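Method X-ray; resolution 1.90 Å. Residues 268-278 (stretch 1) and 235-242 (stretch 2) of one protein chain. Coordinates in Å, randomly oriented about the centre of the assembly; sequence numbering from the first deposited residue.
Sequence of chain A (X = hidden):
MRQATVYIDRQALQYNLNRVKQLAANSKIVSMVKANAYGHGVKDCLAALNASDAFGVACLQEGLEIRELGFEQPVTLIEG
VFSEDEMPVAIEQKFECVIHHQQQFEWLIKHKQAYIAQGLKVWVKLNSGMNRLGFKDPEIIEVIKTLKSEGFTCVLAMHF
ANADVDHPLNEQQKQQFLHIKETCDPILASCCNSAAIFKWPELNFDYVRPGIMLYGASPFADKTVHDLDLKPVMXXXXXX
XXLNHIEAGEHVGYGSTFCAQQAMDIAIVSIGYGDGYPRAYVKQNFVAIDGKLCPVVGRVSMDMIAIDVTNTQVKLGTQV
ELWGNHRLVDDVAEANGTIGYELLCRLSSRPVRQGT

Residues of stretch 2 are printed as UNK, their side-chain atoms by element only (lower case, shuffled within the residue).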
# COMPACT_ATOMS: atom_id res chain seq x y z
N ILE A 268 19.94 2.66 -9.55
CA ILE A 268 18.77 3.17 -8.90
C ILE A 268 17.56 2.82 -9.77
O ILE A 268 17.57 2.97 -11.01
CB ILE A 268 18.86 4.67 -8.62
CG1 ILE A 268 20.14 5.01 -7.86
CG2 ILE A 268 17.62 5.14 -7.84
CD1 ILE A 268 20.34 4.26 -6.55
N VAL A 269 16.51 2.33 -9.11
CA VAL A 269 15.32 1.87 -9.77
C VAL A 269 14.13 2.75 -9.39
O VAL A 269 14.02 3.17 -8.23
CB VAL A 269 15.02 0.43 -9.35
CG1 VAL A 269 13.72 -0.05 -9.95
CG2 VAL A 269 16.16 -0.49 -9.80
N SER A 270 13.22 2.97 -10.33
CA SER A 270 12.11 3.83 -10.13
C SER A 270 10.92 3.11 -9.46
O SER A 270 9.83 3.04 -10.02
CB SER A 270 11.65 4.47 -11.44
OG SER A 270 11.29 3.48 -12.42
N ILE A 271 11.14 2.62 -8.26
CA ILE A 271 10.03 2.15 -7.41
C ILE A 271 10.38 2.38 -5.97
O ILE A 271 11.58 2.37 -5.63
CB ILE A 271 9.78 0.67 -7.66
CG1 ILE A 271 8.32 0.37 -7.45
CG2 ILE A 271 10.65 -0.23 -6.75
CD1 ILE A 271 7.44 0.88 -8.56
N GLY A 272 9.37 2.58 -5.11
CA GLY A 272 9.61 2.61 -3.67
C GLY A 272 8.32 2.36 -2.92
O GLY A 272 7.32 1.93 -3.53
N TYR A 273 8.29 2.67 -1.63
CA TYR A 273 7.12 2.35 -0.86
C TYR A 273 5.95 3.21 -1.19
O TYR A 273 4.84 2.83 -0.87
CB TYR A 273 7.35 2.24 0.66
CG TYR A 273 7.81 3.55 1.27
CD1 TYR A 273 6.94 4.56 1.58
CD2 TYR A 273 9.17 3.73 1.59
CE1 TYR A 273 7.39 5.76 2.17
CE2 TYR A 273 9.62 4.87 2.18
CZ TYR A 273 8.75 5.88 2.43
OH TYR A 273 9.30 7.04 2.98
N GLY A 274 6.18 4.35 -1.86
CA GLY A 274 5.11 5.20 -2.38
C GLY A 274 4.37 4.58 -3.55
O GLY A 274 3.27 5.07 -3.91
N ASP A 275 4.97 3.55 -4.15
CA ASP A 275 4.28 2.71 -5.13
C ASP A 275 3.67 1.45 -4.53
O ASP A 275 2.93 0.75 -5.21
CB ASP A 275 5.23 2.28 -6.20
CG ASP A 275 5.88 3.42 -6.83
OD1 ASP A 275 5.20 3.99 -7.71
OD2 ASP A 275 7.03 3.75 -6.41
N GLY A 276 3.97 1.20 -3.29
CA GLY A 276 3.56 -0.03 -2.62
C GLY A 276 4.63 -1.11 -2.60
O GLY A 276 4.35 -2.21 -2.16
N TYR A 277 5.86 -0.82 -3.04
CA TYR A 277 6.94 -1.75 -2.82
C TYR A 277 7.37 -1.68 -1.34
O TYR A 277 7.59 -0.58 -0.85
CB TYR A 277 8.11 -1.39 -3.73
CG TYR A 277 9.21 -2.44 -3.75
CD1 TYR A 277 9.03 -3.65 -4.41
CD2 TYR A 277 10.39 -2.23 -3.12
CE1 TYR A 277 10.03 -4.61 -4.45
CE2 TYR A 277 11.42 -3.17 -3.17
CZ TYR A 277 11.23 -4.37 -3.82
OH TYR A 277 12.26 -5.30 -3.84
N PRO A 278 7.46 -2.83 -0.63
CA PRO A 278 7.59 -2.76 0.83
C PRO A 278 8.95 -2.26 1.25
O PRO A 278 9.92 -2.51 0.54
CB PRO A 278 7.41 -4.21 1.30
CG PRO A 278 6.91 -4.97 0.14
CD PRO A 278 7.29 -4.23 -1.10
N UNK A 235 2.72 -9.28 -12.56
CA UNK A 235 4.12 -8.85 -12.62
C UNK A 235 4.22 -7.36 -12.27
O UNK A 235 3.52 -6.50 -12.88
o UNK A 235 4.48 -10.51 -14.28
c UNK A 235 6.24 -8.94 -13.93
c UNK A 235 4.72 -9.14 -13.98
N UNK A 236 5.11 -7.03 -11.34
CA UNK A 236 5.27 -5.64 -10.86
C UNK A 236 6.68 -5.24 -11.34
O UNK A 236 7.68 -5.82 -10.92
c UNK A 236 5.59 -3.00 -6.64
c UNK A 236 5.13 -5.64 -9.33
c UNK A 236 5.27 -1.83 -7.27
c UNK A 236 4.82 -3.06 -9.30
c UNK A 236 4.86 -1.85 -8.60
c UNK A 236 5.53 -4.20 -7.33
c UNK A 236 5.18 -4.26 -8.66
N UNK A 237 6.72 -4.25 -12.24
CA UNK A 237 8.00 -3.75 -12.80
C UNK A 237 8.30 -2.26 -12.60
O UNK A 237 7.44 -1.45 -12.33
o UNK A 237 7.32 -3.22 -15.11
c UNK A 237 8.15 -4.09 -14.30
c UNK A 237 7.82 -5.57 -14.55
N UNK A 238 9.59 -1.92 -12.75
CA UNK A 238 10.06 -0.55 -12.83
C UNK A 238 11.34 -0.54 -13.71
O UNK A 238 11.65 -1.53 -14.36
c UNK A 238 10.28 0.04 -11.43
N UNK A 239 12.04 0.56 -13.79
CA UNK A 239 13.23 0.67 -14.62
C UNK A 239 14.38 1.32 -13.88
O UNK A 239 14.23 2.07 -12.89
o UNK A 239 12.49 2.60 -18.35
c UNK A 239 11.92 1.47 -18.22
o UNK A 239 11.13 0.99 -19.05
c UNK A 239 12.92 1.49 -15.92
c UNK A 239 12.21 0.66 -16.99
N UNK A 240 15.56 1.00 -14.38
CA UNK A 240 16.79 1.67 -13.93
C UNK A 240 16.85 3.12 -14.39
O UNK A 240 16.76 3.41 -15.56
c UNK A 240 18.04 0.90 -14.36
c UNK A 240 19.15 -1.39 -13.92
c UNK A 240 18.07 -0.39 -13.54
c UNK A 240 19.28 1.75 -14.08
N UNK A 241 17.03 4.03 -13.43
CA UNK A 241 17.04 5.47 -13.69
C UNK A 241 18.40 6.14 -13.48
O UNK A 241 18.59 7.30 -13.87
c UNK A 241 15.94 6.19 -12.88
c UNK A 241 15.23 6.97 -10.54
c UNK A 241 14.57 5.65 -13.30
c UNK A 241 16.10 6.04 -11.37
N UNK A 242 19.32 5.43 -12.82
CA UNK A 242 20.68 5.91 -12.58
C UNK A 242 21.65 4.77 -12.34
O UNK A 242 21.29 3.75 -11.77
c UNK A 242 20.74 6.88 -11.40

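Position 235 carries three side-chain atoms, a carbon bearing one oxygen and one carbon. It lies out of reach of stretch 1, so the fork alone identifies it as Thr 235.

At 236 a single carbon leads to a ring of six carbons. The ring reaches into the loop of stretch 1, its outer atoms approaching Ile 271, Asp 275 and Tyr 277. This is Phe 236. Its CZ lies 3.7 Å from Ile 271 CD1 and 4.0 Å from Asp 275 O, while CE2 sits 4.2 Å from CD1 of Tyr 277, at the edge of the tyrosine ring.

Position 237 repeats the pattern of one carbon carrying an oxygen and a carbon, but its CA-to-CB bond points away from stretch 1. It is Thr 237.

Position 238 has one carbon and nothing beyond it. That CB is 3.7 Å from Val 269 CG1, 3.9 Å from Ile 271 CB and 3.3 Å from Ser 270 O. The residue is Ala 238, whose short side chain lets the loop backbone come close.

Position 239 has three carbons in a row, the third carrying two oxygens. Its CB points away, though still 4.3 Å from Ser 270 OG, and its backbone does the pairing: O accepts from Ser 270 N at 2.9 Å, and N gives a weak hydrogen bond to Ser 270 OG at 3.3 Å. This is Glu 239.

At 240 four carbons fork at the first, one arm being two carbons long, and one of them approaches Val 269 on a shared sheet face. This gives Ile 240, its CG1 4.2 Å from Val 269 CG2.

Position 241 has the same four-carbon fork, its side chain meeting Ile 268 and Ser 270, while its N donates to Ile 268 O at 2.7 Å. It is Ile 241. Its CG1 lies 3.9 Å from Ile 268 CG2, its CG2 3.7 Å from Ser 270 CB.

A lone carbon at 242 packs 4.0 Å from CB of Ile 268 through its own CB; this is Ala 242. Its O accepts from Ile 268 N at 2.8 Å.

The contact has two parts. A short antiparallel pairing is interrupted by a beta bulge: Ile 268 pairs with Ala 242, but Val 269 pairs with Ile 240, so Ile 268 O receives Ile 241 N and also lies 3.3 Å from Ile 240 CA. Beyond Ser 270, side-chain packing takes over, with Phe 236 filling space beside a turn. The rule to read is that backbone bonds set the register, while small and aromatic side chains fit the departing loop.

Stretch 2 (235-242) TFTAEIIA
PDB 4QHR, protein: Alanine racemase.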